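Ribose-phosphate pyrophosphokinase (Mycobacterium smegmatis, PDB 5MP7) probably catalyses the magnesium-dependent transfer of a pyrophosphoryl group from ATP to ribose 5-phosphate, yielding phosphoribosyl pyrophosphate (PRPP) and AMP. Local coordinates at residues Arg131-Leu137 with Pro149-Ala155; Gln156-Thr160 with Lys187-Leu192; Glu278-Thr284 with Gln295-Ile301. All blocks are in the same frame, centred on the assembly; numbering follows the deposited sequence.

Interaction 1 (Arg131-Leu137 with Pro149-Ala155)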
loop_
_atom_site.group_PDB
_atom_site.type_symbol
_atom_site.label_atom_id
_atom_site.label_comp_id
_atom_site.label_asym_id
_atom_site.label_seq_id
_atom_site.Cartn_x
_atom_site.Cartn_y
_atom_site.Cartn_z
ATOM N N ARG A 131 54.348 -16.645 -35.216
ATOM C CA ARG A 131 54.276 -17.883 -35.957
ATOM C C ARG A 131 52.940 -18.562 -35.648
ATOM O O ARG A 131 52.378 -18.357 -34.584
ATOM C CB ARG A 131 55.410 -18.758 -35.520
ATOM C CG ARG A 131 55.452 -20.110 -36.197
ATOM C CD ARG A 131 56.546 -20.999 -35.684
ATOM N NE ARG A 131 57.843 -20.530 -36.172
ATOM C CZ ARG A 131 58.639 -19.654 -35.566
ATOM N NH1 ARG A 131 58.327 -19.138 -34.375
ATOM N NH2 ARG A 131 59.801 -19.328 -36.147
ATOM N N ILE A 132 52.412 -19.308 -36.606
ATOM C CA ILE A 132 51.223 -20.122 -36.428
ATOM C C ILE A 132 51.575 -21.574 -36.782
ATOM O O ILE A 132 52.227 -21.838 -37.777
ATOM C CB ILE A 132 50.093 -19.645 -37.319
ATOM C CG1 ILE A 132 49.592 -18.312 -36.836
ATOM C CG2 ILE A 132 48.936 -20.619 -37.298
ATOM C CD1 ILE A 132 48.569 -17.691 -37.771
ATOM N N VAL A 133 51.149 -22.504 -35.942
ATOM C CA VAL A 133 51.299 -23.932 -36.187
ATOM C C VAL A 133 49.892 -24.530 -36.192
ATOM O O VAL A 133 49.104 -24.314 -35.258
ATOM C CB VAL A 133 52.055 -24.598 -35.075
ATOM C CG1 VAL A 133 52.043 -26.097 -35.241
ATOM C CG2 VAL A 133 53.481 -24.086 -35.048
ATOM N N SER A 134 49.576 -25.286 -37.239
ATOM C CA SER A 134 48.264 -25.902 -37.362
ATOM C C SER A 134 48.367 -27.273 -37.980
ATOM O O SER A 134 49.392 -27.633 -38.567
ATOM C CB SER A 134 47.387 -24.982 -38.183
ATOM O OG SER A 134 46.021 -25.186 -37.894
ATOM N N VAL A 135 47.308 -28.056 -37.854
ATOM C CA VAL A 135 47.308 -29.402 -38.393
ATOM C C VAL A 135 46.208 -29.494 -39.423
ATOM O O VAL A 135 45.057 -29.211 -39.105
ATOM C CB VAL A 135 47.048 -30.461 -37.296
ATOM C CG1 VAL A 135 47.146 -31.882 -37.873
ATOM C CG2 VAL A 135 48.032 -30.296 -36.136
ATOM N N ASP A 136 46.548 -29.980 -40.614
ATOM C CA ASP A 136 45.585 -30.265 -41.675
ATOM C C ASP A 136 44.523 -29.190 -41.911
ATOM O O ASP A 136 43.306 -29.379 -41.709
ATOM C CB ASP A 136 44.967 -31.662 -41.528
ATOM C CG ASP A 136 45.945 -32.795 -41.935
ATOM O OD1 ASP A 136 46.666 -32.681 -42.970
ATOM O OD2 ASP A 136 46.023 -33.810 -41.203
ATOM N N LEU A 137 45.024 -28.040 -42.342
ATOM C CA LEU A 137 44.189 -26.952 -42.791
ATOM C C LEU A 137 43.188 -27.408 -43.857
ATOM O O LEU A 137 43.482 -28.257 -44.688
ATOM C CB LEU A 137 45.060 -25.830 -43.327
ATOM C CG LEU A 137 46.024 -25.252 -42.308
ATOM C CD1 LEU A 137 47.106 -24.451 -42.992
ATOM C CD2 LEU A 137 45.277 -24.414 -41.290
ATOM N N PRO A 149 56.033 -17.072 -40.684
ATOM C CA PRO A 149 56.087 -18.532 -40.767
ATOM C C PRO A 149 54.771 -19.228 -40.321
ATOM O O PRO A 149 54.181 -18.861 -39.305
ATOM C CB PRO A 149 57.238 -18.909 -39.813
ATOM C CG PRO A 149 58.005 -17.645 -39.576
ATOM C CD PRO A 149 57.042 -16.518 -39.755
ATOM N N VAL A 150 54.329 -20.202 -41.100
ATOM C CA VAL A 150 53.183 -21.039 -40.749
ATOM C C VAL A 150 53.572 -22.483 -40.965
ATOM O O VAL A 150 53.701 -22.907 -42.085
ATOM C CB VAL A 150 51.963 -20.761 -41.637
ATOM C CG1 VAL A 150 50.825 -21.732 -41.315
ATOM C CG2 VAL A 150 51.510 -19.335 -41.453
ATOM N N ASP A 151 53.763 -23.232 -39.898
ATOM C CA ASP A 151 54.088 -24.672 -40.003
ATOM C C ASP A 151 52.804 -25.472 -40.133
ATOM O O ASP A 151 51.999 -25.526 -39.198
ATOM C CB ASP A 151 54.962 -25.118 -38.817
ATOM C CG ASP A 151 56.468 -24.799 -39.037
ATOM O OD1 ASP A 151 57.114 -25.526 -39.822
ATOM O OD2 ASP A 151 57.012 -23.832 -38.445
ATOM N N HIS A 152 52.572 -26.033 -41.313
ATOM C CA HIS A 152 51.335 -26.755 -41.613
ATOM C C HIS A 152 51.608 -28.234 -41.492
ATOM O O HIS A 152 52.115 -28.845 -42.406
ATOM C CB HIS A 152 50.849 -26.421 -43.021
ATOM C CG HIS A 152 49.624 -27.176 -43.461
ATOM N ND1 HIS A 152 49.169 -27.133 -44.756
ATOM C CD2 HIS A 152 48.775 -28.000 -42.797
ATOM C CE1 HIS A 152 48.092 -27.887 -44.876
ATOM N NE2 HIS A 152 47.837 -28.432 -43.705
ATOM N N MET A 153 51.235 -28.803 -40.363
ATOM C CA MET A 153 51.526 -30.209 -40.062
ATOM C C MET A 153 50.460 -31.117 -40.626
ATOM O O MET A 153 49.274 -30.783 -40.674
ATOM C CB MET A 153 51.655 -30.396 -38.546
ATOM C CG MET A 153 52.742 -29.539 -37.904
ATOM S SD MET A 153 54.384 -29.774 -38.656
ATOM C CE MET A 153 54.547 -28.588 -39.989
ATOM N N ARG A 154 50.896 -32.280 -41.067
ATOM C CA ARG A 154 49.998 -33.233 -41.675
ATOM C C ARG A 154 49.877 -34.485 -40.849
ATOM O O ARG A 154 50.859 -35.012 -40.402
ATOM C CB ARG A 154 50.504 -33.593 -43.070
ATOM C CG ARG A 154 49.863 -32.803 -44.185
ATOM C CD ARG A 154 50.607 -31.530 -44.463
ATOM N NE ARG A 154 50.197 -30.996 -45.763
ATOM C CZ ARG A 154 50.754 -29.936 -46.346
ATOM N NH1 ARG A 154 51.788 -29.290 -45.763
ATOM N NH2 ARG A 154 50.274 -29.528 -47.518
ATOM N N ALA A 155 48.656 -34.987 -40.705
ATOM C CA ALA A 155 48.389 -36.240 -39.999
ATOM C C ALA A 155 48.340 -37.455 -40.942
ATOM O O ALA A 155 48.089 -38.566 -40.503
ATOM C CB ALA A 155 47.066 -36.115 -39.251
#
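Ile132 and Val150 open a run of four parallel beta bridges, ending at Val135 and Met153, that joins strands 131-135 and 150-153 at one margin of the five-stranded parallel sheet of the N-terminal, phosphoribosyltransferase-like domain. The short segments run 13° apart with axes 4.7 Å apart at closest, and 150-153 is one of the two outermost strands of the sheet within this chain. Backbone bonds follow the parallel pattern: Ile132 and Ser134 donate to Pro149 O and Asp151 O, while their own carbonyls accept from Asp151 N and Met153 N. Helix 302-314 covers the face bearing Val133 and Met153, touching both through Thr308. On the other face, the His152 ring lies between two groups. Leu137 CD1 sits over its centre, 3.8 Å from the ring centroid and 10° off the normal, a CH-pi contact. The guanidinium of Arg154 lies over the opposite face, shifted toward the rim, and forms a salt bridge with Asp140. His138, which follows Leu137, is a predicted magnesium ligand. Beyond the last bridge, Asp136 N still bonds to Met153 O at 2.8 Å, and the Asp136 carboxylate extends the pairing by a side chain: its OD2, also bonded to Thr259, accepts from Ala155 N at 2.9 Å on the syn side, 33° out of the carboxylate plane.

Interaction 2 (Gln156-Thr160 with Lys187-Leu192)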
loop_
_atom_site.group_PDB
_atom_site.type_symbol
_atom_site.label_atom_id
_atom_site.label_comp_id
_atom_site.label_asym_id
_atom_site.label_seq_id
_atom_site.Cartn_x
_atom_site.Cartn_y
_atom_site.Cartn_z
ATOM N N GLN A 156 48.521 -37.221 -42.239
ATOM C CA GLN A 156 48.416 -38.253 -43.241
ATOM C C GLN A 156 49.257 -39.497 -42.943
ATOM O O GLN A 156 48.740 -40.591 -43.021
ATOM C CB GLN A 156 48.827 -37.703 -44.589
ATOM C CG GLN A 156 48.612 -38.680 -45.712
ATOM C CD GLN A 156 49.033 -38.101 -47.036
ATOM O OE1 GLN A 156 49.135 -36.870 -47.229
ATOM N NE2 GLN A 156 49.306 -38.986 -47.960
ATOM N N LYS A 157 50.541 -39.320 -42.666
ATOM C CA LYS A 157 51.405 -40.436 -42.325
ATOM C C LYS A 157 50.875 -41.204 -41.116
ATOM O O LYS A 157 50.912 -42.419 -41.101
ATOM C CB LYS A 157 52.835 -39.985 -42.056
ATOM C CG LYS A 157 53.634 -39.693 -43.319
ATOM C CD LYS A 157 55.133 -39.804 -43.048
ATOM C CE LYS A 157 55.961 -39.721 -44.321
ATOM N NZ LYS A 157 56.321 -38.316 -44.641
ATOM N N LEU A 158 50.392 -40.486 -40.115
ATOM C CA LEU A 158 49.845 -41.088 -38.927
ATOM C C LEU A 158 48.586 -41.920 -39.236
ATOM O O LEU A 158 48.468 -43.057 -38.774
ATOM C CB LEU A 158 49.542 -40.000 -37.877
ATOM C CG LEU A 158 48.799 -40.377 -36.587
ATOM C CD1 LEU A 158 49.705 -41.172 -35.634
ATOM C CD2 LEU A 158 48.298 -39.099 -35.922
ATOM N N LEU A 159 47.652 -41.356 -39.982
ATOM C CA LEU A 159 46.413 -42.051 -40.298
ATOM C C LEU A 159 46.620 -43.216 -41.283
ATOM O O LEU A 159 46.047 -44.270 -41.082
ATOM C CB LEU A 159 45.359 -41.097 -40.810
ATOM C CG LEU A 159 44.856 -40.034 -39.812
ATOM C CD1 LEU A 159 44.272 -38.810 -40.525
ATOM C CD2 LEU A 159 43.792 -40.595 -38.901
ATOM N N THR A 160 47.458 -43.052 -42.303
ATOM C CA THR A 160 47.684 -44.115 -43.289
ATOM C C THR A 160 48.566 -45.184 -42.726
ATOM O O THR A 160 48.421 -46.319 -43.089
ATOM C CB THR A 160 48.276 -43.610 -44.649
ATOM O OG1 THR A 160 49.499 -42.906 -44.448
ATOM C CG2 THR A 160 47.284 -42.671 -45.337
ATOM N N LYS A 187 46.697 -38.318 -52.765
ATOM C CA LYS A 187 47.904 -38.473 -51.923
ATOM C C LYS A 187 47.844 -39.719 -51.020
ATOM O O LYS A 187 48.825 -40.414 -50.853
ATOM C CB LYS A 187 48.148 -37.230 -51.046
ATOM C CG LYS A 187 48.553 -35.953 -51.798
ATOM C CD LYS A 187 49.074 -34.837 -50.870
ATOM C CE LYS A 187 50.545 -34.747 -50.591
ATOM N NZ LYS A 187 51.480 -35.140 -51.660
ATOM N N TRP A 188 46.677 -40.001 -50.472
ATOM C CA TRP A 188 46.500 -41.167 -49.627
ATOM C C TRP A 188 46.657 -42.446 -50.423
ATOM O O TRP A 188 47.237 -43.408 -49.950
ATOM C CB TRP A 188 45.110 -41.154 -48.979
ATOM C CG TRP A 188 45.011 -40.264 -47.819
ATOM C CD1 TRP A 188 45.432 -38.994 -47.739
ATOM C CD2 TRP A 188 44.405 -40.568 -46.580
ATOM N NE1 TRP A 188 45.140 -38.470 -46.511
ATOM C CE2 TRP A 188 44.502 -39.430 -45.778
ATOM C CE3 TRP A 188 43.798 -41.708 -46.064
ATOM C CZ2 TRP A 188 44.018 -39.389 -44.473
ATOM C CZ3 TRP A 188 43.333 -41.683 -44.768
ATOM C CH2 TRP A 188 43.441 -40.529 -43.986
ATOM N N ALA A 189 46.058 -42.484 -51.605
ATOM C CA ALA A 189 46.130 -43.677 -52.459
ATOM C C ALA A 189 47.579 -44.005 -52.775
ATOM O O ALA A 189 47.956 -45.174 -52.770
ATOM C CB ALA A 189 45.343 -43.476 -53.721
ATOM N N ASP A 190 48.397 -42.980 -53.004
ATOM C CA ASP A 190 49.848 -43.167 -53.219
ATOM C C ASP A 190 50.534 -43.754 -51.963
ATOM O O ASP A 190 51.298 -44.704 -52.052
ATOM C CB ASP A 190 50.540 -41.849 -53.652
ATOM C CG ASP A 190 50.193 -41.412 -55.103
ATOM O OD1 ASP A 190 49.837 -42.278 -55.925
ATOM O OD2 ASP A 190 50.286 -40.203 -55.447
ATOM N N SER A 191 50.208 -43.203 -50.794
ATOM C CA SER A 191 50.730 -43.677 -49.489
ATOM C C SER A 191 50.335 -45.119 -49.168
ATOM O O SER A 191 51.064 -45.807 -48.468
ATOM C CB SER A 191 50.182 -42.813 -48.354
ATOM O OG SER A 191 48.782 -43.053 -48.242
ATOM N N LEU A 192 49.163 -45.548 -49.644
ATOM C CA LEU A 192 48.664 -46.908 -49.410
ATOM C C LEU A 192 49.108 -47.944 -50.455
ATOM O O LEU A 192 48.514 -49.029 -50.532
ATOM C CB LEU A 192 47.127 -46.872 -49.328
ATOM C CG LEU A 192 46.613 -46.026 -48.165
ATOM C CD1 LEU A 192 45.110 -45.857 -48.232
ATOM C CD2 LEU A 192 46.995 -46.675 -46.837
#
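The axes of the short helical segments 156-160 and 187-191 pass no closer than 10.5 Å and cross at -55°, so side chains bridge most of the distance between them; the nearest CA pair is Thr160 with Leu192. The Trp188 indole reaches across from its helix to meet three side chains of the other. Over one face of the indole, Thr160 CG2 makes a CH-pi contact, 4.0 Å from the centroid of the six-membered ring and 24° off its normal. Farther along the same ring, Leu159 CB approaches Trp188 CH2 at 3.8 Å. Gln156 serves the pyrrole part: with CG anti to its backbone N and the chain extended, it runs antiparallel to the Trp188 side chain, its amide plane only 17° from the ring plane and its CG 3.6 Å from Trp188 NE1. The amide then reaches Lys187, where Gln156 NE2 lies 3.3 Å from Lys187 O. Thr160 OG1 turns back to its own helix and bonds to Gln156 O at 2.8 Å, which points the methyl at the indole. Beside that methyl, Leu192 CD2 packs against Thr160 CB at 4.0 Å. The chemistry is therefore mainly dispersive: the threonine hydroxyl is satisfied within its helix, and a methyl, an aliphatic chain and a flat amide meet the indole.

Interaction 3 (Glu278-Thr284 with Gln295-Ile301)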
loop_
_atom_site.group_PDB
_atom_site.type_symbol
_atom_site.label_atom_id
_atom_site.label_comp_id
_atom_site.label_asym_id
_atom_site.label_seq_id
_atom_site.Cartn_x
_atom_site.Cartn_y
_atom_site.Cartn_z
ATOM N N GLU A 278 34.892 -48.853 -39.165
ATOM C CA GLU A 278 35.766 -48.072 -38.302
ATOM C C GLU A 278 35.712 -46.579 -38.654
ATOM O O GLU A 278 35.514 -46.232 -39.815
ATOM C CB GLU A 278 37.193 -48.585 -38.382
ATOM C CG GLU A 278 37.984 -48.184 -37.159
ATOM C CD GLU A 278 39.367 -48.806 -37.056
ATOM O OE1 GLU A 278 39.736 -49.686 -37.888
ATOM O OE2 GLU A 278 40.077 -48.453 -36.081
ATOM N N VAL A 279 35.837 -45.722 -37.640
ATOM C CA VAL A 279 35.950 -44.290 -37.822
ATOM C C VAL A 279 37.207 -43.855 -37.076
ATOM O O VAL A 279 37.315 -44.092 -35.907
ATOM C CB VAL A 279 34.751 -43.562 -37.284
ATOM C CG1 VAL A 279 34.896 -42.078 -37.553
ATOM C CG2 VAL A 279 33.481 -44.054 -37.919
ATOM N N ILE A 280 38.186 -43.306 -37.772
ATOM C CA ILE A 280 39.470 -42.976 -37.204
ATOM C C ILE A 280 39.656 -41.472 -37.246
ATOM O O ILE A 280 39.507 -40.854 -38.302
ATOM C CB ILE A 280 40.578 -43.610 -38.005
ATOM C CG1 ILE A 280 40.306 -45.088 -38.154
ATOM C CG2 ILE A 280 41.921 -43.440 -37.299
ATOM C CD1 ILE A 280 41.056 -45.743 -39.282
ATOM N N VAL A 281 39.928 -40.886 -36.082
ATOM C CA VAL A 281 40.167 -39.453 -35.922
ATOM C C VAL A 281 41.356 -39.212 -35.019
ATOM O O VAL A 281 41.862 -40.145 -34.415
ATOM C CB VAL A 281 38.976 -38.673 -35.338
ATOM C CG1 VAL A 281 37.772 -38.792 -36.221
ATOM C CG2 VAL A 281 38.641 -39.152 -33.961
ATOM N N THR A 282 41.868 -37.988 -35.023
ATOM C CA THR A 282 42.925 -37.585 -34.101
ATOM C C THR A 282 42.283 -36.806 -33.008
ATOM O O THR A 282 41.099 -36.474 -33.069
ATOM C CB THR A 282 44.037 -36.709 -34.743
ATOM O OG1 THR A 282 43.525 -35.377 -34.998
ATOM C CG2 THR A 282 44.520 -37.333 -36.014
ATOM N N ASN A 283 43.085 -36.434 -32.034
ATOM C CA ASN A 283 42.571 -35.639 -30.916
ATOM C C ASN A 283 42.914 -34.141 -31.000
ATOM O O ASN A 283 43.297 -33.537 -30.000
ATOM C CB ASN A 283 43.012 -36.268 -29.573
ATOM C CG ASN A 283 44.487 -36.119 -29.318
ATOM O OD1 ASN A 283 45.293 -36.058 -30.241
ATOM N ND2 ASN A 283 44.846 -36.074 -28.075
ATOM N N THR A 284 42.831 -33.556 -32.189
ATOM C CA THR A 284 43.061 -32.121 -32.329
ATOM C C THR A 284 41.997 -31.369 -31.572
ATOM O O THR A 284 42.244 -30.288 -31.111
ATOM C CB THR A 284 43.024 -31.658 -33.800
ATOM O OG1 THR A 284 41.930 -32.272 -34.474
ATOM C CG2 THR A 284 44.331 -31.985 -34.523
ATOM N N GLN A 295 32.893 -47.972 -32.855
ATOM C CA GLN A 295 33.723 -47.965 -34.059
ATOM C C GLN A 295 34.792 -46.867 -34.064
ATOM O O GLN A 295 35.692 -46.915 -34.890
ATOM C CB GLN A 295 32.866 -47.767 -35.295
ATOM C CG GLN A 295 31.883 -48.894 -35.558
ATOM C CD GLN A 295 30.577 -48.720 -34.779
ATOM O OE1 GLN A 295 30.561 -48.209 -33.665
ATOM N NE2 GLN A 295 29.466 -49.132 -35.371
ATOM N N LEU A 296 34.694 -45.904 -33.149
ATOM C CA LEU A 296 35.608 -44.789 -33.055
ATOM C C LEU A 296 36.976 -45.111 -32.473
ATOM O O LEU A 296 37.093 -45.651 -31.409
ATOM C CB LEU A 296 34.975 -43.671 -32.218
ATOM C CG LEU A 296 35.746 -42.365 -32.315
ATOM C CD1 LEU A 296 35.715 -41.778 -33.718
ATOM C CD2 LEU A 296 35.150 -41.373 -31.329
ATOM N N THR A 297 38.004 -44.728 -33.190
ATOM C CA THR A 297 39.387 -44.851 -32.755
ATOM C C THR A 297 40.028 -43.482 -32.779
ATOM O O THR A 297 39.858 -42.752 -33.736
ATOM C CB THR A 297 40.153 -45.731 -33.721
ATOM O OG1 THR A 297 39.528 -47.028 -33.728
ATOM C CG2 THR A 297 41.620 -45.837 -33.332
ATOM N N VAL A 298 40.713 -43.115 -31.703
ATOM C CA VAL A 298 41.337 -41.803 -31.588
ATOM C C VAL A 298 42.815 -41.959 -31.489
ATOM O O VAL A 298 43.298 -42.657 -30.604
ATOM C CB VAL A 298 40.819 -41.025 -30.367
ATOM C CG1 VAL A 298 41.441 -39.653 -30.302
ATOM C CG2 VAL A 298 39.303 -40.874 -30.477
ATOM N N LEU A 299 43.537 -41.323 -32.399
ATOM C CA LEU A 299 45.008 -41.370 -32.353
ATOM C C LEU A 299 45.499 -40.051 -31.838
ATOM O O LEU A 299 44.850 -39.031 -32.056
ATOM C CB LEU A 299 45.589 -41.640 -33.716
ATOM C CG LEU A 299 45.024 -42.872 -34.429
ATOM C CD1 LEU A 299 45.541 -42.877 -35.860
ATOM C CD2 LEU A 299 45.390 -44.192 -33.728
ATOM N N SER A 300 46.612 -40.054 -31.120
ATOM C CA SER A 300 47.103 -38.839 -30.534
ATOM C C SER A 300 47.899 -38.014 -31.539
ATOM O O SER A 300 48.760 -38.547 -32.197
ATOM C CB SER A 300 48.007 -39.127 -29.333
ATOM O OG SER A 300 48.265 -37.895 -28.637
ATOM N N ILE A 301 47.625 -36.722 -31.592
ATOM C CA ILE A 301 48.432 -35.775 -32.345
ATOM C C ILE A 301 49.606 -35.200 -31.510
ATOM O O ILE A 301 50.392 -34.423 -32.020
ATOM C CB ILE A 301 47.530 -34.631 -32.893
ATOM C CG1 ILE A 301 48.106 -34.085 -34.183
ATOM C CG2 ILE A 301 47.283 -33.507 -31.889
ATOM C CD1 ILE A 301 47.697 -34.920 -35.377
#
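Thr297 OG1 donates to Glu278 OE2 at 2.8 Å, using the anti lone pair of that oxygen, and so ties the beginnings of the two segments together by their side chains. A fully extended side chain brings the Glu278 carboxylate there. On the face bearing Val279 and Val281, Leu296 CD1 touches both valines, standing 3.9 Å from Val279 CG1 and equally far from Val281 CG2. The other face pairs Ile280 CG2 with Leu299 CD1, again at 3.9 Å. Beneath these side chains the backbones bond in parallel fashion, Val281 N to Thr297 O and Leu299 N to Val281 O, with the segment directions 26° apart. These are the last two strands of the mixed sheet of the C-terminal, phosphoribosyltransferase-like domain, 296-299 being one of its two edge strands within this chain. Where the strands end, the bond from Asn283 N to Leu299 O is weak, and the Asn283 side chain takes over: its OD1 receives Ile301 N at 2.8 Å, nearly straight at 170°. Asn283 ND2 is held in turn by Gln26, which also bonds Ser300 OG, the side chain that caps Ala302 N at the start of helix 302-314. At the other end, Tyr162 and Tyr167 hold one carboxylate oxygen each of Glu278, and Tyr162 of helix 156-167 also packs on Thr297 and Ile280.

How the interactions relate
Along the chain the three interactions come in series, with centres 15 to 19 Å apart. Interaction 1 lies at the margin of the five-stranded sheet and interaction 3 at the margin of the mixed sheet, so they belong to the two different sheets of the subunit. Interaction 2 starts where interaction 1 stops: strand 150-153 runs into helix 156-167. That helix faces interaction 3 as well, Leu159 CD2 standing 3.8 Å from Ile280 CG2. Interactions 1 and 3 meet directly where Val135 CG1 lies 4.0 Å from Ile301 CD1. After interaction 3, helix 302-314 returns to cover the sheet of interaction 1, so a helix that follows the mixed sheet packs on the other one, tying the two sheets together.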